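Local coordinates for N-acetylmuramoyl-L-alanine amidase (PDB 4RN7), which probably hydrolyses, as a zinc-dependent hydrolase, the amide bond between N-acetylmuramic acid and L-alanine in peptidoglycan, this chain being its amidase domain, at residues A[34-38]-A[164-170]; A[92-98]-A[145-151]; A[109-114]-A[177-181]. All blocks are in the same frame, centred on the assembly; numbering follows the deposited sequence. Where two conformers were deposited one is given.

Contact 1: A[34-38]-A[164-170]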
# COMPACT_ATOMS: atom_id res chain seq x y z
N GLN A 34 -6.75 -7.33 4.13
CA GLN A 34 -7.53 -7.93 3.05
C GLN A 34 -6.97 -7.51 1.70
O GLN A 34 -6.77 -8.34 0.81
CB GLN A 34 -9.01 -7.53 3.14
CG GLN A 34 -9.75 -8.16 4.31
CD GLN A 34 -11.17 -7.65 4.43
OE1 GLN A 34 -11.67 -6.96 3.55
NE2 GLN A 34 -11.83 -8.00 5.53
N ILE A 35 -6.73 -6.22 1.55
CA ILE A 35 -6.19 -5.68 0.31
C ILE A 35 -4.79 -6.23 0.05
O ILE A 35 -4.47 -6.63 -1.07
CB ILE A 35 -6.18 -4.15 0.34
CG1 ILE A 35 -7.62 -3.61 0.31
CG2 ILE A 35 -5.38 -3.57 -0.81
CD1 ILE A 35 -7.73 -2.13 0.62
N ALA A 36 -3.95 -6.28 1.09
CA ALA A 36 -2.58 -6.75 0.96
C ALA A 36 -2.53 -8.22 0.56
O ALA A 36 -1.67 -8.64 -0.21
CB ALA A 36 -1.82 -6.56 2.28
N LYS A 37 -3.45 -9.02 1.11
CA LYS A 37 -3.49 -10.44 0.78
C LYS A 37 -3.79 -10.65 -0.69
O LYS A 37 -3.20 -11.52 -1.33
CB LYS A 37 -4.50 -11.18 1.65
CG LYS A 37 -3.96 -11.51 3.04
CD LYS A 37 -5.00 -12.24 3.88
CE LYS A 37 -4.41 -12.64 5.23
NZ LYS A 37 -5.44 -13.19 6.15
N LYS A 38 -4.71 -9.86 -1.24
CA LYS A 38 -5.02 -9.95 -2.65
C LYS A 38 -3.82 -9.53 -3.49
O LYS A 38 -3.50 -10.18 -4.49
CB LYS A 38 -6.24 -9.09 -3.00
CG LYS A 38 -7.55 -9.68 -2.50
CD LYS A 38 -8.75 -8.93 -3.11
CE LYS A 38 -10.07 -9.51 -2.61
NZ LYS A 38 -10.13 -9.51 -1.12
N GLU A 164 -15.30 -6.69 -2.21
CA GLU A 164 -14.27 -7.61 -2.66
C GLU A 164 -13.87 -7.37 -4.11
O GLU A 164 -12.70 -7.52 -4.47
CB GLU A 164 -14.76 -9.05 -2.47
CG GLU A 164 -14.97 -9.45 -1.01
CD GLU A 164 -13.73 -10.07 -0.39
OE1 GLU A 164 -12.92 -10.66 -1.14
OE2 GLU A 164 -13.58 -9.99 0.85
N LYS A 165 -14.83 -7.00 -4.94
CA LYS A 165 -14.53 -6.79 -6.35
C LYS A 165 -13.71 -5.51 -6.51
O LYS A 165 -12.83 -5.42 -7.36
CB LYS A 165 -15.82 -6.80 -7.20
CG LYS A 165 -16.14 -8.20 -7.77
CD LYS A 165 -17.61 -8.37 -8.16
CE LYS A 165 -17.88 -9.78 -8.67
NZ LYS A 165 -17.33 -10.02 -10.04
N TYR A 166 -13.98 -4.54 -5.64
CA TYR A 166 -13.22 -3.31 -5.63
C TYR A 166 -11.80 -3.59 -5.12
O TYR A 166 -10.83 -3.07 -5.66
CB TYR A 166 -13.89 -2.30 -4.71
CG TYR A 166 -13.21 -0.97 -4.73
CD1 TYR A 166 -13.44 -0.08 -5.77
CD2 TYR A 166 -12.35 -0.58 -3.71
CE1 TYR A 166 -12.83 1.14 -5.81
CE2 TYR A 166 -11.73 0.65 -3.73
CZ TYR A 166 -11.98 1.51 -4.78
OH TYR A 166 -11.39 2.74 -4.84
N GLN A 167 -11.69 -4.39 -4.07
CA GLN A 167 -10.36 -4.73 -3.58
C GLN A 167 -9.57 -5.45 -4.66
O GLN A 167 -8.36 -5.25 -4.80
CB GLN A 167 -10.46 -5.60 -2.33
CG GLN A 167 -10.90 -4.83 -1.08
CD GLN A 167 -10.99 -5.75 0.12
OE1 GLN A 167 -10.62 -6.92 0.05
NE2 GLN A 167 -11.50 -5.23 1.23
N ASP A 168 -10.25 -6.28 -5.45
CA ASP A 168 -9.59 -7.04 -6.50
C ASP A 168 -9.05 -6.14 -7.61
O ASP A 168 -7.93 -6.31 -8.09
CB ASP A 168 -10.56 -8.06 -7.08
CG ASP A 168 -9.90 -8.98 -8.08
OD1 ASP A 168 -9.15 -9.87 -7.64
OD2 ASP A 168 -10.15 -8.82 -9.29
N GLN A 169 -9.88 -5.18 -8.03
CA GLN A 169 -9.49 -4.22 -9.05
C GLN A 169 -8.32 -3.38 -8.58
O GLN A 169 -7.38 -3.16 -9.33
CB GLN A 169 -10.64 -3.28 -9.35
CG GLN A 169 -11.82 -3.91 -10.02
CD GLN A 169 -12.85 -2.87 -10.38
OE1 GLN A 169 -12.88 -2.36 -11.51
NE2 GLN A 169 -13.70 -2.53 -9.42
N LEU A 170 -8.39 -2.92 -7.33
CA LEU A 170 -7.35 -2.09 -6.75
C LEU A 170 -6.04 -2.88 -6.70
O LEU A 170 -4.99 -2.38 -7.11
CB LEU A 170 -7.78 -1.64 -5.34
CG LEU A 170 -6.71 -1.00 -4.46
CD1 LEU A 170 -6.14 0.24 -5.13
CD2 LEU A 170 -7.32 -0.65 -3.10

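Contact 2: A[92-98]-A[145-151]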
# COMPACT_ATOMS: atom_id res chain seq x y z
N ALA A 92 -13.85 13.52 2.29
CA ALA A 92 -12.75 13.36 1.33
C ALA A 92 -12.81 12.04 0.56
O ALA A 92 -13.23 11.02 1.10
CB ALA A 92 -11.41 13.48 2.03
N THR A 93 -12.37 12.05 -0.70
CA THR A 93 -12.32 10.80 -1.48
C THR A 93 -11.05 10.68 -2.31
O THR A 93 -10.38 11.67 -2.58
CB THR A 93 -13.49 10.67 -2.45
OG1 THR A 93 -13.50 11.80 -3.34
CG2 THR A 93 -14.81 10.61 -1.70
N GLY A 94 -10.72 9.45 -2.69
CA GLY A 94 -9.65 9.23 -3.64
C GLY A 94 -8.42 8.57 -3.07
O GLY A 94 -8.30 8.36 -1.86
N ILE A 95 -7.48 8.26 -3.95
CA ILE A 95 -6.28 7.53 -3.57
C ILE A 95 -5.05 8.40 -3.83
O ILE A 95 -5.00 9.11 -4.84
CB ILE A 95 -6.20 6.24 -4.39
CG1 ILE A 95 -7.31 5.27 -3.95
CG2 ILE A 95 -4.83 5.56 -4.25
CD1 ILE A 95 -7.29 3.94 -4.67
N GLU A 96 -4.07 8.35 -2.92
CA GLU A 96 -2.80 9.04 -3.14
C GLU A 96 -1.70 8.09 -2.75
O GLU A 96 -1.92 7.16 -1.97
CB GLU A 96 -2.70 10.32 -2.29
CG GLU A 96 -2.92 10.10 -0.80
CD GLU A 96 -2.97 11.41 -0.04
OE1 GLU A 96 -3.71 12.32 -0.47
OE2 GLU A 96 -2.27 11.55 0.99
N THR A 97 -0.51 8.30 -3.29
CA THR A 97 0.61 7.41 -2.98
C THR A 97 1.78 8.23 -2.44
O THR A 97 2.17 9.23 -3.04
CB THR A 97 1.05 6.67 -4.24
OG1 THR A 97 -0.03 5.85 -4.70
CG2 THR A 97 2.26 5.77 -3.94
N TRP A 98 2.32 7.82 -1.30
CA TRP A 98 3.41 8.53 -0.64
C TRP A 98 4.76 7.90 -0.98
O TRP A 98 4.85 6.70 -1.23
CB TRP A 98 3.27 8.45 0.88
CG TRP A 98 2.02 9.05 1.45
CD1 TRP A 98 1.03 9.72 0.78
CD2 TRP A 98 1.63 9.03 2.83
NE1 TRP A 98 0.05 10.12 1.67
CE2 TRP A 98 0.40 9.70 2.93
CE3 TRP A 98 2.21 8.49 3.99
CZ2 TRP A 98 -0.26 9.86 4.16
CZ3 TRP A 98 1.55 8.65 5.20
CH2 TRP A 98 0.33 9.33 5.28
N ILE A 145 6.94 2.83 -1.31
CA ILE A 145 5.76 3.68 -1.39
C ILE A 145 4.73 3.24 -0.35
O ILE A 145 4.77 2.10 0.14
CB ILE A 145 5.11 3.67 -2.80
CG1 ILE A 145 4.63 2.26 -3.17
CG2 ILE A 145 6.09 4.23 -3.83
CD1 ILE A 145 3.83 2.19 -4.48
N LEU A 146 3.81 4.15 -0.01
CA LEU A 146 2.70 3.81 0.86
C LEU A 146 1.47 4.29 0.12
O LEU A 146 1.38 5.47 -0.24
CB LEU A 146 2.81 4.52 2.22
CG LEU A 146 1.69 4.28 3.25
CD1 LEU A 146 2.23 4.38 4.67
CD2 LEU A 146 0.51 5.25 3.07
N ILE A 147 0.54 3.38 -0.13
CA ILE A 147 -0.68 3.74 -0.85
C ILE A 147 -1.81 3.95 0.15
O ILE A 147 -2.13 3.03 0.90
CB ILE A 147 -1.09 2.66 -1.85
CG1 ILE A 147 0.11 2.24 -2.71
CG2 ILE A 147 -2.21 3.19 -2.77
CD1 ILE A 147 -0.13 0.98 -3.52
N GLU A 148 -2.42 5.14 0.12
CA GLU A 148 -3.59 5.44 0.95
C GLU A 148 -4.82 5.12 0.10
O GLU A 148 -5.21 5.91 -0.76
CB GLU A 148 -3.61 6.91 1.37
CG GLU A 148 -2.46 7.31 2.33
CD GLU A 148 -2.67 6.82 3.75
OE1 GLU A 148 -3.57 6.00 3.98
OE2 GLU A 148 -1.92 7.24 4.66
N CYS A 149 -5.42 3.96 0.36
CA CYS A 149 -6.35 3.35 -0.59
C CYS A 149 -7.80 3.84 -0.46
O CYS A 149 -8.74 3.06 -0.64
CB CYS A 149 -6.33 1.84 -0.46
SG CYS A 149 -4.73 1.10 -0.92
N GLY A 150 -7.98 5.13 -0.16
CA GLY A 150 -9.32 5.68 -0.05
C GLY A 150 -9.53 6.12 1.39
O GLY A 150 -8.75 5.72 2.26
N PHE A 151 -10.55 6.93 1.63
CA PHE A 151 -10.81 7.47 2.96
C PHE A 151 -11.81 6.63 3.74
O PHE A 151 -12.99 6.65 3.45
CB PHE A 151 -11.33 8.91 2.85
CG PHE A 151 -10.24 9.92 2.63
CD1 PHE A 151 -9.63 10.03 1.39
CD2 PHE A 151 -9.79 10.72 3.67
CE1 PHE A 151 -8.59 10.95 1.18
CE2 PHE A 151 -8.75 11.62 3.48
CZ PHE A 151 -8.16 11.74 2.23
O HOH W 1 -6.17 8.50 -0.05

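Contact 3: A[109-114]-A[177-181]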
# COMPACT_ATOMS: atom_id res chain seq x y z
N GLU A 109 9.43 7.74 -8.81
CA GLU A 109 9.02 7.13 -10.06
C GLU A 109 8.07 5.94 -9.82
O GLU A 109 7.06 5.78 -10.52
CB GLU A 109 10.26 6.69 -10.86
CG GLU A 109 11.09 7.86 -11.44
CD GLU A 109 11.72 8.76 -10.39
OE1 GLU A 109 12.11 8.27 -9.31
OE2 GLU A 109 11.84 9.98 -10.65
N LEU A 110 8.39 5.11 -8.84
CA LEU A 110 7.54 3.98 -8.46
C LEU A 110 6.15 4.48 -8.03
O LEU A 110 5.13 3.92 -8.44
CB LEU A 110 8.18 3.19 -7.32
CG LEU A 110 7.35 2.10 -6.63
CD1 LEU A 110 6.94 1.00 -7.60
CD2 LEU A 110 8.12 1.51 -5.44
N ALA A 111 6.13 5.53 -7.22
CA ALA A 111 4.89 6.13 -6.74
C ALA A 111 4.01 6.61 -7.89
O ALA A 111 2.81 6.35 -7.90
CB ALA A 111 5.19 7.28 -5.78
N GLN A 112 4.60 7.32 -8.84
CA GLN A 112 3.81 7.86 -9.95
C GLN A 112 3.25 6.74 -10.84
O GLN A 112 2.09 6.79 -11.25
CB GLN A 112 4.61 8.85 -10.78
CG GLN A 112 3.78 9.57 -11.84
CD GLN A 112 2.63 10.38 -11.24
OE1 GLN A 112 2.82 11.52 -10.82
NE2 GLN A 112 1.44 9.79 -11.19
N THR A 113 4.08 5.74 -11.12
CA THR A 113 3.66 4.63 -11.97
C THR A 113 2.51 3.85 -11.33
O THR A 113 1.49 3.59 -11.97
CB THR A 113 4.85 3.71 -12.31
OG1 THR A 113 5.84 4.47 -13.00
CG2 THR A 113 4.41 2.55 -13.18
N VAL A 114 2.68 3.49 -10.06
CA VAL A 114 1.63 2.78 -9.32
C VAL A 114 0.37 3.64 -9.21
O VAL A 114 -0.73 3.17 -9.53
CB VAL A 114 2.13 2.32 -7.94
CG1 VAL A 114 0.95 1.90 -7.05
CG2 VAL A 114 3.12 1.16 -8.10
N GLY A 177 1.13 -1.70 -11.78
CA GLY A 177 2.01 -0.56 -11.56
C GLY A 177 3.39 -1.01 -11.11
O GLY A 177 4.42 -0.53 -11.59
N VAL A 178 3.41 -1.94 -10.16
CA VAL A 178 4.67 -2.50 -9.69
C VAL A 178 5.43 -3.20 -10.81
O VAL A 178 6.63 -2.99 -10.97
CB VAL A 178 4.42 -3.49 -8.55
CG1 VAL A 178 5.72 -4.21 -8.16
CG2 VAL A 178 3.85 -2.76 -7.36
N LEU A 179 4.73 -4.03 -11.59
CA LEU A 179 5.38 -4.78 -12.66
C LEU A 179 5.93 -3.85 -13.73
O LEU A 179 7.00 -4.09 -14.29
CB LEU A 179 4.39 -5.77 -13.30
CG LEU A 179 3.92 -6.96 -12.46
CD1 LEU A 179 2.91 -7.79 -13.21
CD2 LEU A 179 5.11 -7.81 -12.07
N SER A 180 5.18 -2.78 -14.00
CA SER A 180 5.59 -1.77 -14.97
C SER A 180 6.83 -1.02 -14.48
O SER A 180 7.69 -0.65 -15.28
CB SER A 180 4.44 -0.80 -15.23
OG SER A 180 4.85 0.24 -16.09
N TYR A 181 6.92 -0.80 -13.17
CA TYR A 181 8.12 -0.20 -12.60
C TYR A 181 9.30 -1.15 -12.72
O TYR A 181 10.36 -0.77 -13.24
CB TYR A 181 7.91 0.18 -11.13
CG TYR A 181 9.17 0.72 -10.49
CD1 TYR A 181 9.59 2.02 -10.72
CD2 TYR A 181 9.96 -0.09 -9.67
CE1 TYR A 181 10.75 2.52 -10.15
CE2 TYR A 181 11.12 0.40 -9.09
CZ TYR A 181 11.51 1.70 -9.34
OH TYR A 181 12.67 2.19 -8.77

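Contact 1: A[34-38]-A[164-170]
I35 and Q167 bring their CA atoms to 5.8 Å where the helical segments 34-38 and 164-170 pass each other, with axes 9.1 Å apart at closest and N-to-C directions 51° apart. They belong to helices 28-44 and 164-185 of the alpha/beta amidase fold, a mixed six-stranded sheet with helices packed against it. The apolar part of the contact centres on I35. I35 lays CG1 across Q167 CG at 3.8 Å, the two side chains meeting at about a right angle, and its CD1 reaches L170 CD2 at 4.0 Å. L170 continues to I118 and V122 of helix 107-122, which ties a third helix to the pair.

The extended chain of the buried Q167 carries its amide between Q34 and K38, and both ends of that polar group are satisfied. NE2 donates to Q34 OE1 over 2.9 Å in a nearly straight bond (176°) that lies in the amide plane of Q167, and it also bonds to I161 O. OE1 accepts from K38 NZ at 2.9 Å in its own carbonyl plane, so the rotation of the group is fixed from two sides. The K38 chain runs past Q167 CB and bends only at its last torsion (chi4 56°), bringing NZ within reach of E164, toward the surface, as well. K38 NZ comes to E164 OE1 from above the carboxylate plane, 3.0 Å away, in a salt bridge.

Contact 2: A[92-98]-A[145-151]
I95 and I147 meet through their CG2 methyls at 3.8 Å, and beside them T97 CG2 rests on I145 CB; this apolar face of the sheet is covered by helix 107-122, with I118 on I95 and A111 on T97 and I145. On the other face, L146 CD2 sits over the six-membered ring of W98 in a CH-pi contact, 4.1 Å from its centroid. A second CH-pi contact lies past the corner at G150, where A92 CB stands almost centrally over the F151 ring, 9° off its normal.

Between these groups strands 95-99 and 144-151 of the amidase sheet pair antiparallel, E96 to W98 against L146 to E148. E96 with E148 and W98 with L146 are hydrogen-bonded pairs, and T97 with I147 is non-hydrogen-bonded between them. W98 N to L146 O is short (2.7 Å) and straight, whereas E96 N to E148 O is weak at 3.5 Å; a water bridges G94 O and E148 O nearby.

At the polar edge, W98 NE1 donates to E96 OE2 at 2.8 Å in the ring plane, while R127 holds OE1 in a salt bridge. E148, bent at chi2 (-75°), packs CG against the indole and brings OE2 over the ring's rim, 3.1 Å from W98 CH2. The indole, its rotation restrained by the bond to E96, probably limits where the E148 side chain, which touches the zinc ligand H82, can lie.

Contact 3: A[109-114]-A[177-181]
L110 and Y181 cross at about a right angle, the leucine lying over one face of the phenol ring. L110 CB stands 3.9 Å from the ring centroid and 14° off its normal, a CH-pi contact displaced toward the rim, while CD1 reaches Y181 CG at 3.7 Å. With CG anti to the backbone N (chi1 176°), Y181 swings its ring beside E109 and L110, and Y181 CD1 comes within 3.6 Å of L110 CA. E109 CB meets the ring at its edge rather than over a face.

The two segments lie on helices 107-122 and 164-185 of the amidase's alpha/beta fold, crossing at 134° with axes 8.5 Å apart. They share one side of the sheet: L110 and V114 also touch I145 of strand 144-151, and both L110 and Y181 reach V77 of strand 77-84.

At the other end of the crossing, G177 puts no side chain between the helices, and its CA approaches V114 CA to 4.0 Å. V114 turns CG2 onto the G177 backbone and toward V178 CG2. T113 places CG2 near G177 O and S180 OG; its hydroxyl turns back to its own helix, where OG1 donates to E109 O at 3.1 Å from the opposite face of that carbonyl to T113 N.

Contacts 1 and 3 both use helix 164-185, at its start and near its end; their centres are 18 Å apart and they do not touch. Contact 2 joins them through the sheet. L170 of contact 1 packs its CD2 on C149 CB at 3.8 Å and its CD1 on I95 CD1 at 3.9 Å, while I145 CG2 meets A111 N of contact 3 at 3.6 Å and I147 CD1 meets V114 CG1 at 3.8 Å. Relative to the zinc bound by H12, E28 and H82, contact 2 is nearest, with the E148 side chain about 5 Å from the metal; I35 of contact 1 is about 11 Å away, and contact 3 lies apart from the site.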